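PDB 3PBK: fatty Acyl-Adenylate Ligase from Escherichia coli, which belongs to the ANL superfamily of AMP-binding enzymes, which pair a large N-terminal domain with a smaller C-terminal one. Local coordinates for residues N329-P334 against S348-V354; L78-T82 against T133-W137; L462-R466 against V494-I500; A25-A29 against Y51-K55. All coordinates share one frame; numbering follows the deposited sequence.

Interaction 1: residues N329-P334 against S348-V354; sequences NKTFMP and SDEASGV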
loop_
_atom_site.group_PDB
_atom_site.type_symbol
_atom_site.label_atom_id
_atom_site.label_comp_id
_atom_site.label_asym_id
_atom_site.label_seq_id
_atom_site.Cartn_x
_atom_site.Cartn_y
_atom_site.Cartn_z
ATOM N N ASN A 329 -8.605 5.067 -21.293
ATOM C CA ASN A 329 -8.339 5.845 -20.098
ATOM C C ASN A 329 -9.532 5.930 -19.154
ATOM O O ASN A 329 -9.384 6.354 -18.012
ATOM C CB ASN A 329 -7.841 7.244 -20.454
ATOM C CG ASN A 329 -8.954 8.171 -20.914
ATOM O OD1 ASN A 329 -9.917 8.432 -20.184
ATOM N ND2 ASN A 329 -8.808 8.699 -22.124
ATOM N N LYS A 330 -10.712 5.537 -19.627
ATOM C CA LYS A 330 -11.903 5.569 -18.786
ATOM C C LYS A 330 -11.854 4.445 -17.776
ATOM O O LYS A 330 -12.663 4.405 -16.839
ATOM C CB LYS A 330 -13.180 5.426 -19.614
ATOM C CG LYS A 330 -13.640 6.695 -20.305
ATOM C CD LYS A 330 -13.897 7.816 -19.313
ATOM C CE LYS A 330 -13.929 9.169 -20.027
ATOM N NZ LYS A 330 -14.155 10.326 -19.102
ATOM N N THR A 331 -10.912 3.524 -17.983
ATOM C CA THR A 331 -10.756 2.357 -17.111
ATOM C C THR A 331 -10.001 2.723 -15.845
ATOM O O THR A 331 -9.912 1.918 -14.925
ATOM C CB THR A 331 -10.019 1.184 -17.814
ATOM O OG1 THR A 331 -8.675 1.568 -18.119
ATOM C CG2 THR A 331 -10.726 0.785 -19.100
ATOM N N PHE A 332 -9.458 3.939 -15.818
ATOM C CA PHE A 332 -8.768 4.470 -14.643
ATOM C C PHE A 332 -9.695 4.626 -13.455
ATOM O O PHE A 332 -10.770 5.226 -13.552
ATOM C CB PHE A 332 -8.129 5.828 -14.937
ATOM C CG PHE A 332 -6.716 5.738 -15.428
ATOM C CD1 PHE A 332 -5.827 4.836 -14.859
ATOM C CD2 PHE A 332 -6.268 6.560 -16.453
ATOM C CE1 PHE A 332 -4.518 4.749 -15.310
ATOM C CE2 PHE A 332 -4.966 6.481 -16.909
ATOM C CZ PHE A 332 -4.086 5.575 -16.336
HETATM N N MSE A 333 -9.268 4.091 -12.320
HETATM C CA MSE A 333 -10.027 4.268 -11.104
HETATM C C MSE A 333 -9.143 4.666 -9.942
HETATM O O MSE A 333 -8.566 3.819 -9.266
HETATM C CB MSE A 333 -10.835 3.019 -10.769
HETATM C CG MSE A 333 -12.081 3.350 -9.954
HETATM SE SE MSE A 333 -13.114 1.793 -9.375
HETATM C CE MSE A 333 -11.752 0.995 -8.241
ATOM N N PRO A 334 -9.021 5.969 -9.713
ATOM C CA PRO A 334 -8.331 6.435 -8.519
ATOM C C PRO A 334 -9.096 5.997 -7.283
ATOM O O PRO A 334 -10.319 6.094 -7.257
ATOM C CB PRO A 334 -8.380 7.954 -8.666
ATOM C CG PRO A 334 -8.502 8.183 -10.124
ATOM C CD PRO A 334 -9.376 7.074 -10.610
ATOM N N SER A 348 -13.155 5.957 -7.015
ATOM C CA SER A 348 -13.784 6.836 -7.989
ATOM C C SER A 348 -14.914 6.065 -8.677
ATOM O O SER A 348 -14.976 4.832 -8.604
ATOM C CB SER A 348 -12.761 7.339 -9.006
ATOM O OG SER A 348 -13.272 8.434 -9.753
ATOM N N ASP A 349 -15.814 6.790 -9.333
ATOM C CA ASP A 349 -16.974 6.158 -9.939
ATOM C C ASP A 349 -16.571 5.121 -10.989
ATOM O O ASP A 349 -15.427 5.104 -11.471
ATOM C CB ASP A 349 -17.906 7.205 -10.539
ATOM C CG ASP A 349 -18.627 8.035 -9.473
ATOM O OD1 ASP A 349 -18.965 7.484 -8.399
ATOM O OD2 ASP A 349 -18.866 9.243 -9.721
ATOM N N GLU A 350 -17.514 4.240 -11.318
ATOM C CA GLU A 350 -17.306 3.203 -12.318
ATOM C C GLU A 350 -17.155 3.903 -13.655
ATOM O O GLU A 350 -17.806 4.919 -13.903
ATOM C CB GLU A 350 -18.512 2.267 -12.331
ATOM C CG GLU A 350 -18.210 0.815 -12.659
ATOM C CD GLU A 350 -19.439 -0.105 -12.513
ATOM O OE1 GLU A 350 -20.571 0.408 -12.282
ATOM O OE2 GLU A 350 -19.262 -1.351 -12.634
ATOM N N ALA A 351 -16.272 3.385 -14.502
ATOM C CA ALA A 351 -16.011 3.975 -15.829
ATOM C C ALA A 351 -15.826 5.506 -15.843
ATOM O O ALA A 351 -16.334 6.196 -16.731
ATOM C CB ALA A 351 -17.107 3.563 -16.817
ATOM N N SER A 352 -15.076 6.022 -14.878
ATOM C CA SER A 352 -14.992 7.463 -14.663
ATOM C C SER A 352 -13.798 8.107 -15.363
ATOM O O SER A 352 -13.819 9.292 -15.702
ATOM C CB SER A 352 -14.939 7.773 -13.154
ATOM O OG SER A 352 -13.834 7.137 -12.511
ATOM N N GLY A 353 -12.753 7.320 -15.576
ATOM C CA GLY A 353 -11.458 7.896 -15.866
ATOM C C GLY A 353 -11.047 8.696 -14.644
ATOM O O GLY A 353 -11.776 8.733 -13.656
ATOM N N VAL A 354 -9.882 9.329 -14.697
ATOM C CA VAL A 354 -9.449 10.197 -13.616
ATOM C C VAL A 354 -10.291 11.465 -13.629
ATOM O O VAL A 354 -10.429 12.108 -14.655
ATOM C CB VAL A 354 -7.963 10.576 -13.768
ATOM C CG1 VAL A 354 -7.537 11.560 -12.683
ATOM C CG2 VAL A 354 -7.096 9.329 -13.748
#
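Val354 sets its CG2 methyl against the root of the Phe332 side chain, 3.8 Å from Phe332 CB, the two groups passing each other at a slant. With Val354 CG1 turned across from the backbone N (chi1 176°), CG2 lies beside that N and faces Phe332; the same methyl lies 4.1 Å from Pro334 CG. The Phe332 ring leads away from the loop, meets Phe327 and Tyr280 edge-to-face and packs on Leu315 and Phe318 of helix 312-322. Farther along the strand, Pro334 turns toward Ser348: Pro334 CD sits 3.8 Å from Ser348 CB, and Ser348 N donates to Pro334 O at 2.8 Å. Met333, a selenomethionine, has its CG near Ser348 O (3.5 Å). At the other end Gly353 N donates to Lys330 O at 3.2 Å, while the bent Lys330 chain brings CD close to the carbonyl oxygens of Ala351 and Ser352. Within the loop, Ser348 OG donates to Ser352 OG at 3.1 Å. Strands 332-337 and 344-347 are antiparallel neighbours of the large mixed sheet, and 348-354 folds back past the start of the first; the Pro334 side chain is about 6 Å from the bound 5'-O-[(S)-(dodecanoyloxy)(hydroxy)phosphoryl]adenosine. Polar hold and apolar fill are thus divided: backbone amides bond near both ends, whereas Phe332, Pro334 and Val354 supply a hydrophobic patch to one side of them.

Interaction 2: residues L78-T82 against T133-W137; sequences LIAET and TGDEW
Neighbouring parallel strands 75-79 and 130-133 meet at their C-terminal ends, where Ile79 lies beside Thr133 and beyond which each chain segment leaves the sheet. The two side chains point the same way, with Ile79 CG1 3.4 Å from Thr133 OG1. That hydroxyl, anti to the Thr133 backbone N (chi1 -175°), donates to Gly134 O at 3.2 Å, in the carbonyl plane and on a lone pair. Gly134 O also accepts from Trp137 N, so two donors hold the bend that carries the indole round. Ile79 CG2 approaches Trp137 CD1 to 4.0 Å, the side chains crossing at about a right angle. These strands are the central pair of a four-stranded parallel alpha/beta sheet, in the order 99-103, 75-79, 130-133, 152-155; helix 84-95 makes the beta-alpha-beta crossover from 75-79 to 99-103. Beyond strand 75-79 the chain makes an inverse gamma turn centred on Ala80, with Glu81 N donating to Ile79 O at 2.8 Å. Glu81 then reaches across in an extended chain, and Trp137 NE1 donates to Glu81 OE2 at 3.0 Å. The oxygen lies in the indole plane but is met from above its own carboxylate plane, and the two flat groups stand 68° apart. Glu136 CG lies over the centre of one indole face, 3.6 Å above the plane. Its carboxylate comes near that of Glu81, which might raise the proton affinity of either group, while Ile105 and Pro106 also pack against Trp137.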
loop_
_atom_site.group_PDB
_atom_site.type_symbol
_atom_site.label_atom_id
_atom_site.label_comp_id
_atom_site.label_asym_id
_atom_site.label_seq_id
_atom_site.Cartn_x
_atom_site.Cartn_y
_atom_site.Cartn_z
ATOM N N LEU A 78 4.827 -14.689 9.192
ATOM C CA LEU A 78 5.095 -15.250 7.882
ATOM C C LEU A 78 6.011 -14.313 7.121
ATOM O O LEU A 78 5.819 -13.094 7.152
ATOM C CB LEU A 78 3.793 -15.431 7.115
ATOM C CG LEU A 78 2.791 -16.280 7.884
ATOM C CD1 LEU A 78 1.538 -16.433 7.083
ATOM C CD2 LEU A 78 3.376 -17.635 8.197
ATOM N N ILE A 79 7.021 -14.882 6.465
ATOM C CA ILE A 79 7.846 -14.129 5.520
ATOM C C ILE A 79 7.111 -14.050 4.189
ATOM O O ILE A 79 7.060 -15.023 3.423
ATOM C CB ILE A 79 9.240 -14.747 5.335
ATOM C CG1 ILE A 79 10.086 -14.501 6.584
ATOM C CG2 ILE A 79 9.934 -14.132 4.132
ATOM C CD1 ILE A 79 10.463 -13.036 6.789
ATOM N N ALA A 80 6.534 -12.883 3.931
ATOM C CA ALA A 80 5.532 -12.745 2.890
ATOM C C ALA A 80 6.108 -12.640 1.482
ATOM O O ALA A 80 6.157 -11.561 0.894
ATOM C CB ALA A 80 4.624 -11.566 3.186
ATOM N N GLU A 81 6.539 -13.767 0.936
ATOM C CA GLU A 81 6.908 -13.818 -0.471
ATOM C C GLU A 81 5.657 -14.016 -1.320
ATOM O O GLU A 81 4.618 -14.474 -0.824
ATOM C CB GLU A 81 7.900 -14.958 -0.731
ATOM C CG GLU A 81 9.330 -14.676 -0.286
ATOM C CD GLU A 81 10.182 -15.918 -0.324
ATOM O OE1 GLU A 81 9.621 -17.013 -0.090
ATOM O OE2 GLU A 81 11.400 -15.802 -0.592
ATOM N N THR A 82 5.760 -13.667 -2.597
ATOM C CA THR A 82 4.689 -13.953 -3.543
ATOM C C THR A 82 4.781 -15.415 -4.009
ATOM O O THR A 82 5.308 -15.707 -5.083
ATOM C CB THR A 82 4.715 -12.978 -4.733
ATOM O OG1 THR A 82 4.636 -11.638 -4.238
ATOM C CG2 THR A 82 3.540 -13.234 -5.646
ATOM N N THR A 133 9.360 -19.333 7.239
ATOM C CA THR A 133 10.106 -18.640 6.192
ATOM C C THR A 133 10.571 -19.595 5.107
ATOM O O THR A 133 10.610 -20.805 5.302
ATOM C CB THR A 133 11.363 -17.966 6.751
ATOM O OG1 THR A 133 11.997 -17.209 5.718
ATOM C CG2 THR A 133 12.341 -19.013 7.241
ATOM N N GLY A 134 10.939 -19.035 3.963
ATOM C CA GLY A 134 11.551 -19.811 2.902
ATOM C C GLY A 134 13.038 -19.980 3.149
ATOM O O GLY A 134 13.648 -19.204 3.889
ATOM N N ASP A 135 13.625 -20.994 2.526
ATOM C CA ASP A 135 15.028 -21.322 2.756
ATOM C C ASP A 135 15.963 -20.118 2.583
ATOM O O ASP A 135 16.883 -19.925 3.383
ATOM C CB ASP A 135 15.462 -22.484 1.858
ATOM C CG ASP A 135 14.881 -23.819 2.304
ATOM O OD1 ASP A 135 14.925 -24.130 3.521
ATOM O OD2 ASP A 135 14.388 -24.567 1.432
ATOM N N GLU A 136 15.720 -19.314 1.546
ATOM C CA GLU A 136 16.583 -18.177 1.216
ATOM C C GLU A 136 16.873 -17.298 2.422
ATOM O O GLU A 136 18.008 -16.872 2.641
ATOM C CB GLU A 136 15.951 -17.321 0.118
ATOM C CG GLU A 136 16.624 -15.966 -0.065
ATOM C CD GLU A 136 16.421 -15.393 -1.461
ATOM O OE1 GLU A 136 15.487 -15.842 -2.170
ATOM O OE2 GLU A 136 17.203 -14.496 -1.849
ATOM N N TRP A 137 15.834 -17.038 3.207
ATOM C CA TRP A 137 15.936 -16.126 4.337
ATOM C C TRP A 137 16.160 -16.855 5.664
ATOM O O TRP A 137 16.345 -16.214 6.705
ATOM C CB TRP A 137 14.688 -15.248 4.398
ATOM C CG TRP A 137 14.355 -14.670 3.062
ATOM C CD1 TRP A 137 13.343 -15.053 2.229
ATOM C CD2 TRP A 137 15.058 -13.627 2.383
ATOM N NE1 TRP A 137 13.363 -14.302 1.077
ATOM C CE2 TRP A 137 14.408 -13.418 1.146
ATOM C CE3 TRP A 137 16.173 -12.845 2.699
ATOM C CZ2 TRP A 137 14.835 -12.456 0.227
ATOM C CZ3 TRP A 137 16.598 -11.890 1.783
ATOM C CH2 TRP A 137 15.926 -11.702 0.564
#

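Interaction 3: residues L462-R466 against V494-I500; sequences LIIIR and VTAQEKI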
loop_
_atom_site.group_PDB
_atom_site.type_symbol
_atom_site.label_atom_id
_atom_site.label_comp_id
_atom_site.label_asym_id
_atom_site.label_seq_id
_atom_site.Cartn_x
_atom_site.Cartn_y
_atom_site.Cartn_z
ATOM N N LEU A 462 3.237 17.534 5.708
ATOM C CA LEU A 462 2.943 18.919 5.370
ATOM C C LEU A 462 4.039 19.857 5.851
ATOM O O LEU A 462 4.497 19.755 6.985
ATOM C CB LEU A 462 1.583 19.335 5.941
ATOM C CG LEU A 462 1.108 20.764 5.649
ATOM C CD1 LEU A 462 0.924 20.977 4.145
ATOM C CD2 LEU A 462 -0.179 21.080 6.422
ATOM N N ILE A 463 4.461 20.763 4.977
ATOM C CA ILE A 463 5.456 21.775 5.329
ATOM C C ILE A 463 4.785 22.980 5.972
ATOM O O ILE A 463 4.171 23.803 5.281
ATOM C CB ILE A 463 6.249 22.261 4.102
ATOM C CG1 ILE A 463 7.272 21.213 3.682
ATOM C CG2 ILE A 463 6.938 23.578 4.400
ATOM C CD1 ILE A 463 7.729 21.354 2.259
ATOM N N ILE A 464 4.908 23.086 7.294
ATOM C CA ILE A 464 4.268 24.179 8.015
ATOM C C ILE A 464 5.261 25.266 8.395
ATOM O O ILE A 464 6.144 25.078 9.225
ATOM C CB ILE A 464 3.471 23.669 9.232
ATOM C CG1 ILE A 464 2.692 22.413 8.827
ATOM C CG2 ILE A 464 2.516 24.759 9.748
ATOM C CD1 ILE A 464 2.491 21.433 9.936
ATOM N N ILE A 465 5.124 26.403 7.735
ATOM C CA ILE A 465 5.940 27.559 8.052
ATOM C C ILE A 465 5.020 28.672 8.556
ATOM O O ILE A 465 3.813 28.452 8.717
ATOM C CB ILE A 465 6.827 28.009 6.850
ATOM C CG1 ILE A 465 5.985 28.416 5.652
ATOM C CG2 ILE A 465 7.790 26.896 6.425
ATOM C CD1 ILE A 465 6.802 28.484 4.372
ATOM N N ARG A 466 5.583 29.845 8.832
ATOM C CA ARG A 466 4.808 30.941 9.410
ATOM C C ARG A 466 3.624 31.311 8.537
ATOM O O ARG A 466 3.796 31.805 7.418
ATOM C CB ARG A 466 5.684 32.179 9.631
ATOM C CG ARG A 466 6.605 32.067 10.825
ATOM C CD ARG A 466 7.641 33.179 10.866
ATOM N NE ARG A 466 8.802 32.760 11.648
ATOM C CZ ARG A 466 9.644 33.592 12.252
ATOM N NH1 ARG A 466 9.454 34.904 12.173
ATOM N NH2 ARG A 466 10.674 33.108 12.942
ATOM N N VAL A 494 10.569 20.634 6.137
ATOM C CA VAL A 494 11.076 21.814 6.816
ATOM C C VAL A 494 11.791 21.430 8.106
ATOM O O VAL A 494 11.276 20.663 8.918
ATOM C CB VAL A 494 9.972 22.859 7.088
ATOM C CG1 VAL A 494 8.799 22.236 7.822
ATOM C CG2 VAL A 494 10.535 24.031 7.859
ATOM N N THR A 495 12.999 21.954 8.267
ATOM C CA THR A 495 13.811 21.683 9.442
ATOM C C THR A 495 13.198 22.358 10.665
ATOM O O THR A 495 12.330 23.222 10.539
ATOM C CB THR A 495 15.259 22.149 9.219
ATOM O OG1 THR A 495 16.135 21.351 10.014
ATOM C CG2 THR A 495 15.436 23.616 9.567
ATOM N N ALA A 496 13.622 21.956 11.854
ATOM C CA ALA A 496 13.056 22.539 13.065
ATOM C C ALA A 496 13.497 23.990 13.250
ATOM O O ALA A 496 12.922 24.716 14.054
ATOM C CB ALA A 496 13.405 21.702 14.282
ATOM N N GLN A 497 14.519 24.406 12.501
ATOM C CA GLN A 497 14.971 25.804 12.492
ATOM C C GLN A 497 14.228 26.612 11.427
ATOM O O GLN A 497 14.610 27.743 11.097
ATOM C CB GLN A 497 16.485 25.895 12.259
ATOM C CG GLN A 497 17.345 25.315 13.389
ATOM C CD GLN A 497 17.398 23.792 13.385
ATOM O OE1 GLN A 497 17.057 23.152 14.378
ATOM N NE2 GLN A 497 17.832 23.208 12.264
ATOM N N GLU A 498 13.170 26.004 10.894
ATOM C CA GLU A 498 12.340 26.598 9.853
ATOM C C GLU A 498 13.043 26.819 8.506
ATOM O O GLU A 498 12.613 27.659 7.719
ATOM C CB GLU A 498 11.695 27.895 10.350
ATOM C CG GLU A 498 10.442 27.680 11.198
ATOM C CD GLU A 498 9.628 28.963 11.384
ATOM O OE1 GLU A 498 8.398 28.930 11.132
ATOM O OE2 GLU A 498 10.221 30.003 11.771
ATOM N N LYS A 499 14.105 26.061 8.239
ATOM C CA LYS A 499 14.775 26.095 6.937
ATOM C C LYS A 499 14.258 24.946 6.078
ATOM O O LYS A 499 14.228 23.804 6.529
ATOM C CB LYS A 499 16.292 25.965 7.092
ATOM C CG LYS A 499 16.894 26.782 8.237
ATOM C CD LYS A 499 16.847 28.281 7.960
ATOM C CE LYS A 499 17.819 29.041 8.856
ATOM N NZ LYS A 499 18.244 30.348 8.257
ATOM N N ILE A 500 13.850 25.239 4.846
ATOM C CA ILE A 500 13.293 24.206 3.968
ATOM C C ILE A 500 14.369 23.432 3.215
ATOM O O ILE A 500 15.131 24.005 2.447
ATOM C CB ILE A 500 12.291 24.805 2.954
ATOM C CG1 ILE A 500 10.969 25.132 3.651
ATOM C CG2 ILE A 500 12.056 23.850 1.795
ATOM C CD1 ILE A 500 9.881 25.548 2.712
#
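The Arg466 guanidinium and the Glu498 carboxylate meet edge to edge and lie nearly coplanar, their planes 26° apart; between the two segments the contact runs along the guanidinium edge and not over its faces. Arg466 NE donates to Glu498 OE2 at 3.1 Å on the syn lone pair, with an N-H...O angle of 155°. Arg466 NH2 adds a weak bond to that same oxygen, so OE2 takes both N-H groups of the salt bridge while Glu498 OE1 rests 3.6 Å from Arg466 CG. Next to this salt bridge the contact turns apolar. Ile463 CG2, trans to its backbone N, reaches Ile500 CD1 at 3.9 Å, the side chains crossing at about a right angle, and lies 4.1 Å from Val494 CB. Ile465 CG2 extends the patch to Val494 CG2 at 4.2 Å. Helix 553-564 packs against the loop through Thr495 and Ala496. Between strands 490-494 and 500-505 a type I turn runs from Thr495 to Glu498, closed by Glu498 N to Thr495 O and, one residue wider, by Thr495 N to Lys499 O. With Glu498 at positive phi (66°), this is the pattern of a beta hairpin with a type I turn and G1 bulge.

Interaction 4: residues A25-A29 against Y51-K55; sequences ALDYA and YQTLK
Lys55 on helix 51-67 reaches over Leu26 to Asp27 on helix 22-29; the two helices pack with their short segments crossing at -131° and axes 8.7 Å apart. Lys55 CB starts the path against the Leu26 branch point, 4.4 Å from Leu26 CG. Lys55 CG, swung opposite the backbone N (chi1 -177°), comes 4.0 Å from Asp27 OD1. Bends at the last two torsions curl the chain so that Lys55 CE passes the same oxygen and NZ closes a salt bridge with Asp27 OD1 at 2.8 Å. Glu59 also pairs with Lys55 NZ, Arg171 with Asp27 OD2, and Tyr95 OH is hydrogen-bonded to Asp27 OD1; such a network probably favours the charged forms. Beside these charges the interface is apolar. Leu26 CD1 touches Leu54 CD2 at 3.6 Å, their side chains slanting past one another, and helix 84-95 packs on both leucines. Nearer the start of helix 51-67, Ala29 CB meets Tyr51 CB at 4.1 Å, while the Tyr51 ring leads away to hydrogen-bond Leu244 O through its OH. Back at the charged tip, Lys55 NZ approaches Asp27 OD1 from above the carboxylate plane, 51° out of it.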
loop_
_atom_site.group_PDB
_atom_site.type_symbol
_atom_site.label_atom_id
_atom_site.label_comp_id
_atom_site.label_asym_id
_atom_site.label_seq_id
_atom_site.Cartn_x
_atom_site.Cartn_y
_atom_site.Cartn_z
ATOM N N ALA A 25 -15.286 -17.811 3.658
ATOM C CA ALA A 25 -15.007 -17.327 2.319
ATOM C C ALA A 25 -14.291 -18.393 1.478
ATOM O O ALA A 25 -14.768 -18.770 0.409
ATOM C CB ALA A 25 -14.199 -16.036 2.376
ATOM N N LEU A 26 -13.160 -18.889 1.962
ATOM C CA LEU A 26 -12.375 -19.837 1.190
ATOM C C LEU A 26 -13.098 -21.167 1.001
ATOM O O LEU A 26 -12.922 -21.838 -0.016
ATOM C CB LEU A 26 -11.012 -20.067 1.845
ATOM C CG LEU A 26 -10.180 -21.224 1.288
ATOM C CD1 LEU A 26 -10.012 -21.075 -0.207
ATOM C CD2 LEU A 26 -8.838 -21.287 1.969
ATOM N N ASP A 27 -13.893 -21.557 1.991
ATOM C CA ASP A 27 -14.644 -22.798 1.908
ATOM C C ASP A 27 -15.520 -22.778 0.678
ATOM O O ASP A 27 -15.647 -23.779 -0.025
ATOM C CB ASP A 27 -15.516 -22.979 3.144
ATOM C CG ASP A 27 -14.848 -23.817 4.208
ATOM O OD1 ASP A 27 -13.685 -24.237 4.003
ATOM O OD2 ASP A 27 -15.490 -24.068 5.247
ATOM N N TYR A 28 -16.120 -21.623 0.421
ATOM C CA TYR A 28 -16.963 -21.438 -0.744
ATOM C C TYR A 28 -16.166 -21.439 -2.045
ATOM O O TYR A 28 -16.649 -21.935 -3.060
ATOM C CB TYR A 28 -17.738 -20.129 -0.633
ATOM C CG TYR A 28 -18.725 -19.932 -1.757
ATOM C CD1 TYR A 28 -19.997 -20.485 -1.684
ATOM C CD2 TYR A 28 -18.386 -19.209 -2.891
ATOM C CE1 TYR A 28 -20.904 -20.324 -2.698
ATOM C CE2 TYR A 28 -19.291 -19.038 -3.920
ATOM C CZ TYR A 28 -20.550 -19.600 -3.813
ATOM O OH TYR A 28 -21.470 -19.448 -4.818
ATOM N N ALA A 29 -14.957 -20.879 -2.020
ATOM C CA ALA A 29 -14.151 -20.735 -3.230
ATOM C C ALA A 29 -13.528 -22.052 -3.647
ATOM O O ALA A 29 -13.234 -22.268 -4.816
ATOM C CB ALA A 29 -13.077 -19.680 -3.041
ATOM N N TYR A 51 -8.050 -22.883 -5.618
ATOM C CA TYR A 51 -8.630 -22.633 -4.312
ATOM C C TYR A 51 -9.041 -23.953 -3.673
ATOM O O TYR A 51 -8.785 -24.182 -2.485
ATOM C CB TYR A 51 -9.818 -21.678 -4.417
ATOM C CG TYR A 51 -9.427 -20.291 -4.866
ATOM C CD1 TYR A 51 -8.394 -19.605 -4.231
ATOM C CD2 TYR A 51 -10.091 -19.665 -5.919
ATOM C CE1 TYR A 51 -8.033 -18.344 -4.629
ATOM C CE2 TYR A 51 -9.734 -18.400 -6.323
ATOM C CZ TYR A 51 -8.706 -17.744 -5.670
ATOM O OH TYR A 51 -8.338 -16.483 -6.061
ATOM N N GLN A 52 -9.669 -24.818 -4.469
ATOM C CA GLN A 52 -9.990 -26.166 -4.024
ATOM C C GLN A 52 -8.791 -26.760 -3.300
ATOM O O GLN A 52 -8.901 -27.195 -2.155
ATOM C CB GLN A 52 -10.353 -27.042 -5.217
ATOM C CG GLN A 52 -10.615 -28.498 -4.860
ATOM C CD GLN A 52 -10.989 -29.350 -6.069
ATOM O OE1 GLN A 52 -10.889 -28.909 -7.226
ATOM N NE2 GLN A 52 -11.429 -30.580 -5.802
ATOM N N THR A 53 -7.646 -26.757 -3.979
ATOM C CA THR A 53 -6.402 -27.290 -3.436
ATOM C C THR A 53 -5.909 -26.483 -2.235
ATOM O O THR A 53 -5.444 -27.040 -1.241
ATOM C CB THR A 53 -5.309 -27.317 -4.521
ATOM O OG1 THR A 53 -5.602 -28.347 -5.478
ATOM C CG2 THR A 53 -3.940 -27.560 -3.906
ATOM N N LEU A 54 -6.003 -25.165 -2.335
ATOM C CA LEU A 54 -5.585 -24.295 -1.246
ATOM C C LEU A 54 -6.306 -24.636 0.065
ATOM O O LEU A 54 -5.679 -24.734 1.120
ATOM C CB LEU A 54 -5.810 -22.834 -1.617
ATOM C CG LEU A 54 -5.901 -21.891 -0.422
ATOM C CD1 LEU A 54 -4.549 -21.694 0.244
ATOM C CD2 LEU A 54 -6.475 -20.568 -0.867
ATOM N N LYS A 55 -7.621 -24.820 -0.004
ATOM C CA LYS A 55 -8.403 -25.246 1.158
ATOM C C LYS A 55 -7.778 -26.469 1.870
ATOM O O LYS A 55 -7.589 -26.472 3.090
ATOM C CB LYS A 55 -9.837 -25.562 0.718
ATOM C CG LYS A 55 -10.787 -25.954 1.833
ATOM C CD LYS A 55 -11.860 -26.899 1.314
ATOM C CE LYS A 55 -13.185 -26.712 2.055
ATOM N NZ LYS A 55 -13.076 -26.913 3.529
#

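Overall arrangement
Along the chain the contacts come in the order interaction 4, 2, 1, 3, each closing before the next opens. Interactions 4 and 2 are the nearest pair, with centres about 22 Å apart: helix 51-67 is followed by strand 75-79, and helix 84-95 packs against both contacts. Interaction 2 belongs to the four-stranded parallel sheet and interaction 1 to the mixed nine-stranded sheet, their centres about 36 Å apart on opposite sides of the chain's centre. Interaction 3, about 52 Å from interaction 4 between centres, lies in what is probably the small C-terminal domain. None touches another; they sit in separate parts of the fold. The side chains of Pro334 in interaction 1 and Tyr51 in interaction 4 are about 6 Å and 10 Å from the bound 5'-O-[(S)-(dodecanoyloxy)(hydroxy)phosphoryl]adenosine.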